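Long-range contact in truncated hemoglobin from geobacillus stearothermophilus (Geobacillus stearothermophilus, PDB 2BKM), which binds a haem group and, as a truncated haemoglobin, probably binds oxygen reversibly at the haem iron for storage or transport: residues L19-L33 with A87-I99. Sequence-based numbering, arbitrary orientation.
Sequences LVEAFYRRVAAHPDL and AWLACMRAAMDEI. With HEM (protoporphyrin IX containing Fe), chain D; ACT (acetate ion), chain E; OXY (oxygen molecule), chain C.
F23 drives its ring edge into the face of W88, its CZ 3.3 Å from W88 CE2, in an edge-to-face pair with planes at 61°. With chi1 at 179°, CG lies anti to the backbone N, and the ring becomes a knob in the hole formed by W88, C91, M92 and A95. M92, bent at chi2 and chi3, lays CE over the centre of one F23 face, while V27 CG2 lies toward the rim of the opposite face. This tight packing relies on small residues: A95 CB sits 3.5 Å from F23 N, and F23 and A95 are the nearest pair of CA atoms (4.9 Å), between helices whose axes approach to 8.2 Å. Toward one end, L19 CD1 slots against M92 and M96; toward the other, A87 CB rests over the H30 ring, whose ND1 accepts a hydrogen bond from D32 N, in the ring plane, that fixes the ring's rotation.

The solvent side is held differently, by charge. E98, extended, offers OE2 to R26 NE (3.1 Å) and OE1 to R25 NH1 (3.0 Å), the latter approaching from above the carboxylate plane. A94 CB supports one face of the R26 guanidinium, and R25 NH2 also pairs with E21. A water linking A22 O, R25 NE and E98 OE2 completes this polar rim.

The buried side ends at the haem: W88 turns its other face to the porphyrin, and its NE1 can hydrogen-bond to either dioxygen or acetate, overlapping, alternative iron ligands. This B–G helix crossing belongs to the two-over-two fold; the G-helix tryptophan beside the iron-bound ligand is typical of group II and III truncated haemoglobins.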
ATOM      1  N   LEU A  19      -5.831  -6.993  -4.869  1.00  9.74           N
ATOM      2  CA  LEU A  19      -4.940  -6.725  -3.747  1.00  8.13           C
ATOM      3  C   LEU A  19      -5.495  -5.630  -2.850  1.00  7.56           C
ATOM      4  O   LEU A  19      -5.523  -5.771  -1.622  1.00  7.52           O
ATOM      5  CB  LEU A  19      -3.555  -6.321  -4.266  1.00  8.79           C
ATOM      6  CG  LEU A  19      -2.545  -6.076  -3.134  1.00  8.15           C
ATOM      7  CD1 LEU A  19      -2.352  -7.328  -2.290  1.00  9.49           C
ATOM      8  CD2 LEU A  19      -1.237  -5.649  -3.790  1.00  9.62           C
ATOM      9  N   VAL A  20      -5.934  -4.534  -3.463  1.00  8.09           N
ATOM     10  CA  VAL A  20      -6.467  -3.422  -2.693  1.00  8.95           C
ATOM     11  C   VAL A  20      -7.704  -3.822  -1.918  1.00  8.99           C
ATOM     12  O   VAL A  20      -7.820  -3.490  -0.772  1.00  9.52           O
ATOM     13  CB  VAL A  20      -6.749  -2.234  -3.640  1.00  9.46           C
ATOM     14  CG1 VAL A  20      -7.660  -1.210  -2.986  1.00 12.56           C
ATOM     15  CG2 VAL A  20      -5.440  -1.644  -4.072  1.00 10.12           C
ATOM     16  N   GLU A  21      -8.603  -4.547  -2.573  1.00 10.58           N
ATOM     17  CA  GLU A  21      -9.800  -5.030  -1.895  1.00 11.30           C
ATOM     18  C   GLU A  21      -9.414  -5.857  -0.661  1.00 10.25           C
ATOM     19  O   GLU A  21      -9.921  -5.633   0.434  1.00 11.20           O
ATOM     20  CB  GLU A  21     -10.613  -5.875  -2.872  1.00 12.23           C
ATOM     21  CG  GLU A  21     -11.941  -6.320  -2.278  1.00 19.30           C
ATOM     22  CD  GLU A  21     -12.562  -7.536  -2.981  1.00 27.91           C
ATOM     23  OE1 GLU A  21     -11.972  -8.101  -3.946  1.00 30.26           O
ATOM     24  OE2 GLU A  21     -13.663  -7.940  -2.529  1.00 31.33           O
ATOM     25  N   ALA A  22      -8.474  -6.789  -0.837  1.00  9.17           N
ATOM     26  CA  ALA A  22      -8.095  -7.624   0.273  1.00  8.19           C
ATOM     27  C   ALA A  22      -7.390  -6.832   1.372  1.00  8.37           C
ATOM     28  O   ALA A  22      -7.604  -7.050   2.563  1.00  9.67           O
ATOM     29  CB  ALA A  22      -7.216  -8.755  -0.253  1.00  8.55           C
ATOM     30  N   PHE A  23      -6.542  -5.915   0.950  1.00  7.96           N
ATOM     31  CA  PHE A  23      -5.777  -5.110   1.867  1.00  7.27           C
ATOM     32  C   PHE A  23      -6.688  -4.292   2.811  1.00  7.65           C
ATOM     33  O   PHE A  23      -6.485  -4.283   4.016  1.00  8.50           O
ATOM     34  CB  PHE A  23      -4.821  -4.215   1.082  1.00  7.05           C
ATOM     35  CG  PHE A  23      -3.989  -3.319   1.967  1.00  6.53           C
ATOM     36  CD1 PHE A  23      -4.180  -1.945   1.912  1.00  9.13           C
ATOM     37  CD2 PHE A  23      -3.058  -3.834   2.864  1.00  7.64           C
ATOM     38  CE1 PHE A  23      -3.429  -1.105   2.712  1.00  7.94           C
ATOM     39  CE2 PHE A  23      -2.304  -2.998   3.680  1.00  7.50           C
ATOM     40  CZ  PHE A  23      -2.484  -1.637   3.607  1.00  7.28           C
ATOM     41  N   TYR A  24      -7.687  -3.629   2.228  1.00  8.24           N
ATOM     42  CA  TYR A  24      -8.508  -2.764   3.085  1.00  8.70           C
ATOM     43  C   TYR A  24      -9.414  -3.544   3.993  1.00  9.37           C
ATOM     44  O   TYR A  24      -9.765  -3.050   5.082  1.00 11.39           O
ATOM     45  CB  TYR A  24      -9.210  -1.642   2.328  1.00  8.55           C
ATOM     46  CG  TYR A  24      -8.170  -0.640   1.962  1.00  7.85           C
ATOM     47  CD1 TYR A  24      -7.727  -0.509   0.659  1.00  9.57           C
ATOM     48  CD2 TYR A  24      -7.567   0.119   2.953  1.00  7.67           C
ATOM     49  CE1 TYR A  24      -6.713   0.379   0.347  1.00 10.06           C
ATOM     50  CE2 TYR A  24      -6.561   0.995   2.667  1.00  9.76           C
ATOM     51  CZ  TYR A  24      -6.128   1.121   1.348  1.00  9.72           C
ATOM     52  OH  TYR A  24      -5.108   1.987   1.035  1.00 11.24           O
ATOM     53  N   ARG A  25      -9.766  -4.774   3.604  1.00 10.54           N
ATOM     54  CA  ARG A  25     -10.472  -5.603   4.582  1.00 11.70           C
ATOM     55  C   ARG A  25      -9.584  -5.889   5.802  1.00 11.50           C
ATOM     56  O   ARG A  25     -10.065  -5.935   6.940  1.00 12.97           O
ATOM     57  CB  ARG A  25     -10.918  -6.928   3.973  1.00 12.94           C
ATOM     58  CG  ARG A  25     -12.046  -6.787   2.989  1.00 17.50           C
ATOM     59  CD  ARG A  25     -12.621  -8.185   2.706  1.00 22.44           C
ATOM     60  NE  ARG A  25     -11.673  -9.045   1.993  1.00 23.82           N
ATOM     61  CZ  ARG A  25     -11.611  -9.109   0.668  1.00 29.50           C
ATOM     62  NH1 ARG A  25     -10.736  -9.913   0.070  1.00 28.84           N
ATOM     63  NH2 ARG A  25     -12.436  -8.359  -0.061  1.00 31.09           N
ATOM     64  N   ARG A  26      -8.281  -6.096   5.572  1.00 10.67           N
ATOM     65  CA  ARG A  26      -7.368  -6.345   6.671  1.00 10.58           C
ATOM     66  C   ARG A  26      -7.138  -5.087   7.492  1.00 11.29           C
ATOM     67  O   ARG A  26      -7.060  -5.144   8.699  1.00 12.44           O
ATOM     68  CB  ARG A  26      -6.031  -6.877   6.150  1.00 11.40           C
ATOM     69  CG  ARG A  26      -6.039  -8.235   5.430  1.00 13.84           C
ATOM     70  CD  ARG A  26      -6.855  -9.337   6.068  1.00 18.69           C
ATOM     71  NE  ARG A  26      -6.451 -10.570   5.389  1.00 20.60           N
ATOM     72  CZ  ARG A  26      -5.850 -11.604   5.975  1.00 16.80           C
ATOM     73  NH1 ARG A  26      -5.614 -11.628   7.287  1.00 15.81           N
ATOM     74  NH2 ARG A  26      -5.507 -12.635   5.228  1.00 20.08           N
ATOM     75  N   VAL A  27      -7.000  -3.943   6.818  1.00 10.47           N
ATOM     76  CA  VAL A  27      -6.790  -2.701   7.512  1.00 11.06           C
ATOM     77  C   VAL A  27      -7.955  -2.413   8.413  1.00 12.33           C
ATOM     78  O   VAL A  27      -7.753  -2.008   9.551  1.00 13.23           O
ATOM     79  CB  VAL A  27      -6.585  -1.544   6.499  1.00 10.03           C
ATOM     80  CG1 VAL A  27      -6.619  -0.197   7.207  1.00 12.01           C
ATOM     81  CG2 VAL A  27      -5.241  -1.721   5.747  1.00 10.38           C
ATOM     82  N   ALA A  28      -9.161  -2.643   7.911  1.00 13.78           N
ATOM     83  CA  ALA A  28     -10.352  -2.325   8.706  1.00 16.08           C
ATOM     84  C   ALA A  28     -10.350  -3.122   9.999  1.00 17.59           C
ATOM     85  O   ALA A  28     -10.897  -2.648  11.003  1.00 18.64           O
ATOM     86  CB  ALA A  28     -11.614  -2.598   7.902  1.00 16.68           C
ATOM     87  N   ALA A  29      -9.746  -4.305   9.973  1.00 16.86           N
ATOM     88  CA  ALA A  29      -9.758  -5.243  11.104  1.00 17.94           C
ATOM     89  C   ALA A  29      -8.534  -5.060  12.004  1.00 17.92           C
ATOM     90  O   ALA A  29      -8.423  -5.670  13.071  1.00 19.56           O
ATOM     91  CB  ALA A  29      -9.824  -6.669  10.601  1.00 19.08           C
ATOM     92  N   HIS A  30      -7.606  -4.217  11.597  1.00 15.90           N
ATOM     93  CA  HIS A  30      -6.398  -4.142  12.371  1.00 14.91           C
ATOM     94  C   HIS A  30      -6.472  -3.104  13.471  1.00 16.02           C
ATOM     95  O   HIS A  30      -6.645  -1.927  13.203  1.00 15.49           O
ATOM     96  CB  HIS A  30      -5.209  -3.876  11.469  1.00 14.15           C
ATOM     97  CG  HIS A  30      -3.914  -4.285  12.093  1.00 12.30           C
ATOM     98  ND1 HIS A  30      -3.407  -3.702  13.242  1.00 12.78           N
ATOM     99  CD2 HIS A  30      -3.048  -5.261  11.750  1.00 14.26           C
ATOM    100  CE1 HIS A  30      -2.276  -4.302  13.566  1.00 11.55           C
ATOM    101  NE2 HIS A  30      -2.026  -5.238  12.668  1.00 12.24           N
ATOM    102  N   PRO A  31      -6.283  -3.521  14.737  1.00 16.21           N
ATOM    103  CA  PRO A  31      -6.382  -2.539  15.833  1.00 17.29           C
ATOM    104  C   PRO A  31      -5.353  -1.389  15.818  1.00 17.49           C
ATOM    105  O   PRO A  31      -5.602  -0.307  16.378  1.00 18.58           O
ATOM    106  CB  PRO A  31      -6.220  -3.403  17.078  1.00 17.83           C
ATOM    107  CG  PRO A  31      -5.483  -4.589  16.616  1.00 19.23           C
ATOM    108  CD  PRO A  31      -5.985  -4.878  15.237  1.00 17.31           C
ATOM    109  N   ASP A  32      -4.201  -1.592  15.186  1.00 16.30           N
ATOM    110  CA  ASP A  32      -3.227  -0.524  15.110  1.00 16.77           C
ATOM    111  C   ASP A  32      -3.506   0.433  13.972  1.00 15.63           C
ATOM    112  O   ASP A  32      -2.888   1.514  13.928  1.00 15.64           O
ATOM    113  CB  ASP A  32      -1.822  -1.065  14.937  1.00 17.23           C
ATOM    114  CG  ASP A  32      -1.360  -1.827  16.134  1.00 20.08           C
ATOM    115  OD1 ASP A  32      -1.576  -1.312  17.253  1.00 24.46           O
ATOM    116  OD2 ASP A  32      -0.806  -2.932  15.965  1.00 23.90           O
ATOM    117  N   LEU A  33      -4.405   0.038  13.059  1.00 13.85           N
ATOM    118  CA  LEU A  33      -4.705   0.873  11.902  1.00 13.47           C
ATOM    119  C   LEU A  33      -6.103   1.430  11.876  1.00 15.68           C
ATOM    120  O   LEU A  33      -6.299   2.609  11.533  1.00 13.97           O
ATOM    121  CB  LEU A  33      -4.441   0.094  10.601  1.00 12.52           C
ATOM    122  CG  LEU A  33      -3.033  -0.485  10.517  1.00 10.75           C
ATOM    123  CD1 LEU A  33      -2.990  -1.256   9.229  1.00 10.49           C
ATOM    124  CD2 LEU A  33      -2.042   0.651  10.526  1.00 10.67           C
ATOM    125  N   ALA A  87       2.296  -2.877  11.032  1.00  6.10           N
ATOM    126  CA  ALA A  87       0.923  -3.342  10.861  1.00  5.90           C
ATOM    127  C   ALA A  87       0.455  -3.211   9.423  1.00  5.93           C
ATOM    128  O   ALA A  87      -0.214  -4.116   8.886  1.00  7.03           O
ATOM    129  CB  ALA A  87      -0.003  -2.580  11.821  1.00  6.48           C
ATOM    130  N   TRP A  88       0.787  -2.079   8.790  1.00  5.91           N
ATOM    131  CA  TRP A  88       0.385  -1.866   7.421  1.00  5.98           C
ATOM    132  C   TRP A  88       1.026  -2.959   6.555  1.00  5.78           C
ATOM    133  O   TRP A  88       0.366  -3.590   5.754  1.00  5.93           O
ATOM    134  CB  TRP A  88       0.875  -0.478   7.019  1.00  6.00           C
ATOM    135  CG  TRP A  88       0.357   0.061   5.734  1.00  5.75           C
ATOM    136  CD1 TRP A  88      -0.623   1.013   5.579  1.00  7.85           C
ATOM    137  CD2 TRP A  88       0.799  -0.274   4.413  1.00  6.01           C
ATOM    138  NE1 TRP A  88      -0.810   1.302   4.253  1.00  8.07           N
ATOM    139  CE2 TRP A  88       0.056   0.541   3.506  1.00  5.83           C
ATOM    140  CE3 TRP A  88       1.788  -1.126   3.907  1.00  6.90           C
ATOM    141  CZ2 TRP A  88       0.200   0.440   2.120  1.00  5.40           C
ATOM    142  CZ3 TRP A  88       1.951  -1.214   2.500  1.00  6.33           C
ATOM    143  CH2 TRP A  88       1.171  -0.415   1.637  1.00  6.63           C
ATOM    144  N   LEU A  89       2.329  -3.167   6.756  1.00  5.25           N
ATOM    145  CA  LEU A  89       3.030  -4.174   5.930  1.00  5.26           C
ATOM    146  C   LEU A  89       2.482  -5.564   6.206  1.00  5.26           C
ATOM    147  O   LEU A  89       2.421  -6.386   5.284  1.00  6.03           O
ATOM    148  CB  LEU A  89       4.539  -4.111   6.182  1.00  4.79           C
ATOM    149  CG  LEU A  89       5.118  -2.827   5.589  1.00  5.02           C
ATOM    150  CD1 LEU A  89       6.514  -2.675   6.179  1.00  4.97           C
ATOM    151  CD2 LEU A  89       5.150  -2.901   4.083  1.00  5.49           C
ATOM    152  N   ALA A  90       2.121  -5.849   7.458  1.00  5.10           N
ATOM    153  CA  ALA A  90       1.587  -7.184   7.757  1.00  5.13           C
ATOM    154  C   ALA A  90       0.241  -7.375   7.084  1.00  5.40           C
ATOM    155  O   ALA A  90      -0.078  -8.478   6.581  1.00  6.60           O
ATOM    156  CB  ALA A  90       1.456  -7.351   9.261  1.00  5.34           C
ATOM    157  N   CYS A  91      -0.570  -6.320   7.049  1.00  6.08           N
ATOM    158  CA  CYS A  91      -1.830  -6.409   6.284  1.00  6.68           C
ATOM    159  C   CYS A  91      -1.565  -6.622   4.840  1.00  6.49           C
ATOM    160  O   CYS A  91      -2.287  -7.371   4.198  1.00  7.74           O
ATOM    161  CB  CYS A  91      -2.687  -5.171   6.464  1.00  6.99           C
ATOM    162  SG  CYS A  91      -3.382  -5.044   8.163  1.00  8.70           S
ATOM    163  N   MET A  92      -0.535  -5.956   4.306  1.00  6.10           N
ATOM    164  CA  MET A  92      -0.209  -6.115   2.908  1.00  6.13           C
ATOM    165  C   MET A  92       0.270  -7.521   2.581  1.00  6.38           C
ATOM    166  O   MET A  92      -0.185  -8.114   1.598  1.00  7.05           O
ATOM    167  CB  MET A  92       0.799  -5.048   2.459  1.00  6.39           C
ATOM    168  CG  MET A  92       1.085  -5.144   1.017  1.00  6.86           C
ATOM    169  SD  MET A  92      -0.337  -4.926  -0.079  1.00  9.12           S
ATOM    170  CE  MET A  92      -0.580  -3.145   0.057  1.00  7.47           C
ATOM    171  N   ARG A  93       1.134  -8.078   3.418  1.00  5.71           N
ATOM    172  CA  ARG A  93       1.569  -9.443   3.161  1.00  5.87           C
ATOM    173  C   ARG A  93       0.360 -10.362   3.240  1.00  6.42           C
ATOM    174  O   ARG A  93       0.256 -11.288   2.419  1.00  7.21           O
ATOM    175  CB  ARG A  93       2.553  -9.899   4.213  1.00  7.37           C
ATOM    176  CG  ARG A  93       3.905  -9.257   4.127  1.00  7.42           C
ATOM    177  CD  ARG A  93       4.949  -9.944   4.996  1.00  7.00           C
ATOM    178  NE  ARG A  93       4.466 -10.138   6.375  1.00  7.24           N
ATOM    179  CZ  ARG A  93       4.583  -9.221   7.341  1.00  7.11           C
ATOM    180  NH1 ARG A  93       5.083  -8.028   7.082  1.00  7.63           N
ATOM    181  NH2 ARG A  93       4.135  -9.461   8.558  1.00  8.98           N
ATOM    182  N   ALA A  94      -0.523 -10.165   4.220  1.00  6.38           N
ATOM    183  CA  ALA A  94      -1.676 -11.049   4.360  1.00  6.21           C
ATOM    184  C   ALA A  94      -2.586 -10.924   3.131  1.00  6.53           C
ATOM    185  O   ALA A  94      -3.140 -11.911   2.677  1.00  8.83           O
ATOM    186  CB  ALA A  94      -2.461 -10.698   5.644  1.00  7.80           C
ATOM    187  N   ALA A  95      -2.737  -9.712   2.606  1.00  6.53           N
ATOM    188  CA  ALA A  95      -3.577  -9.501   1.433  1.00  6.43           C
ATOM    189  C   ALA A  95      -2.939 -10.147   0.210  1.00  7.05           C
ATOM    190  O   ALA A  95      -3.655 -10.730  -0.604  1.00  7.76           O
ATOM    191  CB  ALA A  95      -3.792  -8.009   1.211  1.00  8.74           C
ATOM    192  N   MET A  96      -1.616 -10.005   0.046  1.00  6.40           N
ATOM    193  CA  MET A  96      -0.927 -10.655  -1.065  1.00  6.44           C
ATOM    194  C   MET A  96      -1.119 -12.142  -0.967  1.00  7.57           C
ATOM    195  O   MET A  96      -1.434 -12.775  -1.973  1.00  8.24           O
ATOM    196  CB  MET A  96       0.557 -10.299  -1.094  1.00  5.90           C
ATOM    197  CG  MET A  96       0.793  -8.865  -1.466  1.00  6.44           C
ATOM    198  SD  MET A  96       2.500  -8.389  -1.213  1.00  7.22           S
ATOM    199  CE  MET A  96       2.555  -6.866  -2.138  1.00  7.58           C
ATOM    200  N   ASP A  97      -0.954 -12.687   0.235  1.00  7.57           N
ATOM    201  CA  ASP A  97      -1.144 -14.146   0.393  1.00  7.65           C
ATOM    202  C   ASP A  97      -2.591 -14.513   0.036  1.00  9.27           C
ATOM    203  O   ASP A  97      -2.833 -15.528  -0.677  1.00 11.44           O
ATOM    204  CB  ASP A  97      -0.887 -14.589   1.808  1.00  9.20           C
ATOM    205  CG  ASP A  97       0.540 -14.462   2.235  1.00 10.19           C
ATOM    206  OD1 ASP A  97       1.448 -14.301   1.397  1.00 10.33           O
ATOM    207  OD2 ASP A  97       0.769 -14.521   3.471  1.00 12.72           O
ATOM    208  N   GLU A  98      -3.540 -13.704   0.477  1.00  8.35           N
ATOM    209  CA  GLU A  98      -4.964 -14.061   0.343  1.00 10.03           C
ATOM    210  C   GLU A  98      -5.334 -14.110  -1.118  1.00  9.59           C
ATOM    211  O   GLU A  98      -6.125 -14.957  -1.505  1.00 10.78           O
ATOM    212  CB  GLU A  98      -5.805 -13.020   1.044  1.00 10.80           C
ATOM    213  CG  GLU A  98      -7.298 -13.233   0.916  1.00 14.67           C
ATOM    214  CD  GLU A  98      -8.083 -12.251   1.775  1.00 20.62           C
ATOM    215  OE1 GLU A  98      -9.282 -12.109   1.521  1.00 24.67           O
ATOM    216  OE2 GLU A  98      -7.496 -11.634   2.696  1.00 24.43           O
ATOM    217  N   ILE A  99      -4.793 -13.215  -1.934  1.00  9.16           N
ATOM    218  CA  ILE A  99      -5.191 -13.169  -3.346  1.00  9.28           C
ATOM    219  C   ILE A  99      -4.354 -14.135  -4.152  1.00  9.06           C
ATOM    220  O   ILE A  99      -4.486 -14.213  -5.384  1.00 12.02           O
ATOM    221  CB  ILE A  99      -5.137 -11.764  -3.945  1.00  8.26           C
ATOM    222  CG1 ILE A  99      -3.672 -11.230  -4.031  1.00  8.48           C
ATOM    223  CG2 ILE A  99      -6.054 -10.830  -3.136  1.00  8.28           C
ATOM    224  CD1 ILE A  99      -3.558 -10.071  -5.034  1.00  9.78           C
TER
HETATM  225  CHA HEM D 202      -3.450   7.696   2.826  1.00 11.22           C
HETATM  226  CHB HEM D 202      -2.011   5.423   6.818  1.00 10.41           C
HETATM  227  CHC HEM D 202       1.760   3.665   4.331  1.00  7.96           C
HETATM  228  CHD HEM D 202      -0.298   5.092   0.235  1.00  9.12           C
HETATM  229  C1A HEM D 202      -3.377   7.182   4.090  1.00  9.29           C
HETATM  230  C2A HEM D 202      -4.325   7.504   5.135  1.00  9.11           C
HETATM  231  C3A HEM D 202      -3.924   6.874   6.237  1.00 10.69           C
HETATM  232  C4A HEM D 202      -2.719   6.151   5.922  1.00  9.88           C
HETATM  233  CMA HEM D 202      -4.628   6.899   7.606  1.00 11.63           C
HETATM  234  CAA HEM D 202      -5.575   8.385   4.967  1.00 12.84           C
HETATM  235  CBA HEM D 202      -6.598   7.642   4.129  1.00 16.61           C
HETATM  236  CGA HEM D 202      -7.710   8.529   3.604  1.00 20.92           C
HETATM  237  O1A HEM D 202      -7.814   9.746   3.973  1.00 19.66           O
HETATM  238  O2A HEM D 202      -8.507   8.038   2.765  1.00 19.94           O
HETATM  239  C1B HEM D 202      -0.844   4.798   6.488  1.00  7.84           C
HETATM  240  C2B HEM D 202       0.024   4.111   7.423  1.00  8.48           C
HETATM  241  C3B HEM D 202       1.069   3.662   6.736  1.00  8.92           C
HETATM  242  C4B HEM D 202       0.928   4.008   5.341  1.00  9.34           C
HETATM  243  CMB HEM D 202      -0.238   3.910   8.931  1.00 10.46           C
HETATM  244  CAB HEM D 202       2.226   2.870   7.324  1.00  9.59           C
HETATM  245  CBB HEM D 202       3.474   2.957   6.848  1.00 14.33           C
HETATM  246  C1C HEM D 202       1.491   3.817   2.987  1.00  8.60           C
HETATM  247  C2C HEM D 202       2.216   3.195   1.906  1.00  6.73           C
HETATM  248  C3C HEM D 202       1.615   3.625   0.788  1.00  8.67           C
HETATM  249  C4C HEM D 202       0.517   4.491   1.141  1.00  8.04           C
HETATM  250  CMC HEM D 202       3.436   2.235   2.030  1.00 11.42           C
HETATM  251  CAC HEM D 202       1.912   3.264  -0.676  1.00  9.21           C
HETATM  252  CBC HEM D 202       2.950   2.555  -1.097  1.00 13.89           C
HETATM  253  C1D HEM D 202      -1.301   5.947   0.567  1.00  7.93           C
HETATM  254  C2D HEM D 202      -2.048   6.710  -0.402  1.00 10.08           C
HETATM  255  C3D HEM D 202      -3.001   7.517   0.404  1.00 10.45           C
HETATM  256  C4D HEM D 202      -2.722   7.203   1.783  1.00  9.36           C
HETATM  257  CMD HEM D 202      -1.908   6.656  -1.929  1.00 10.70           C
HETATM  258  CAD HEM D 202      -4.031   8.493  -0.133  1.00 11.45           C
HETATM  259  CBD HEM D 202      -3.462   9.916  -0.063  1.00 12.73           C
HETATM  260  CGD HEM D 202      -4.585  10.843  -0.466  1.00 16.48           C
HETATM  261  O1D HEM D 202      -5.485  11.160   0.380  1.00 18.36           O
HETATM  262  O2D HEM D 202      -4.599  11.198  -1.676  1.00 17.80           O
HETATM  263  NA  HEM D 202      -2.408   6.355   4.617  1.00  9.44           N
HETATM  264  NB  HEM D 202      -0.248   4.709   5.247  1.00  7.34           N
HETATM  265  NC  HEM D 202       0.455   4.574   2.493  1.00  8.67           N
HETATM  266  ND  HEM D 202      -1.734   6.262   1.841  1.00  8.68           N
HETATM  267 FE   HEM D 202      -0.972   5.492   3.546  1.00  9.08          FE
HETATM  268  C   ACT E 203      -3.256   3.542   2.691  0.50  8.05           C
HETATM  269  O   ACT E 203      -3.533   2.346   2.743  0.50  7.66           O
HETATM  270  OXT ACT E 203      -2.150   3.843   3.099  0.50  5.35           O
HETATM  271  CH3 ACT E 203      -4.193   4.551   2.143  0.50  9.42           C
HETATM  272  O1  OXY C 201      -1.661   3.648   3.527  0.50 10.07           O
HETATM  273  O2  OXY C 201      -2.818   3.489   3.321  0.50  2.74           O
HETATM  274  O   HOH W   1      -8.911  -9.422   3.290  1.00 27.24           O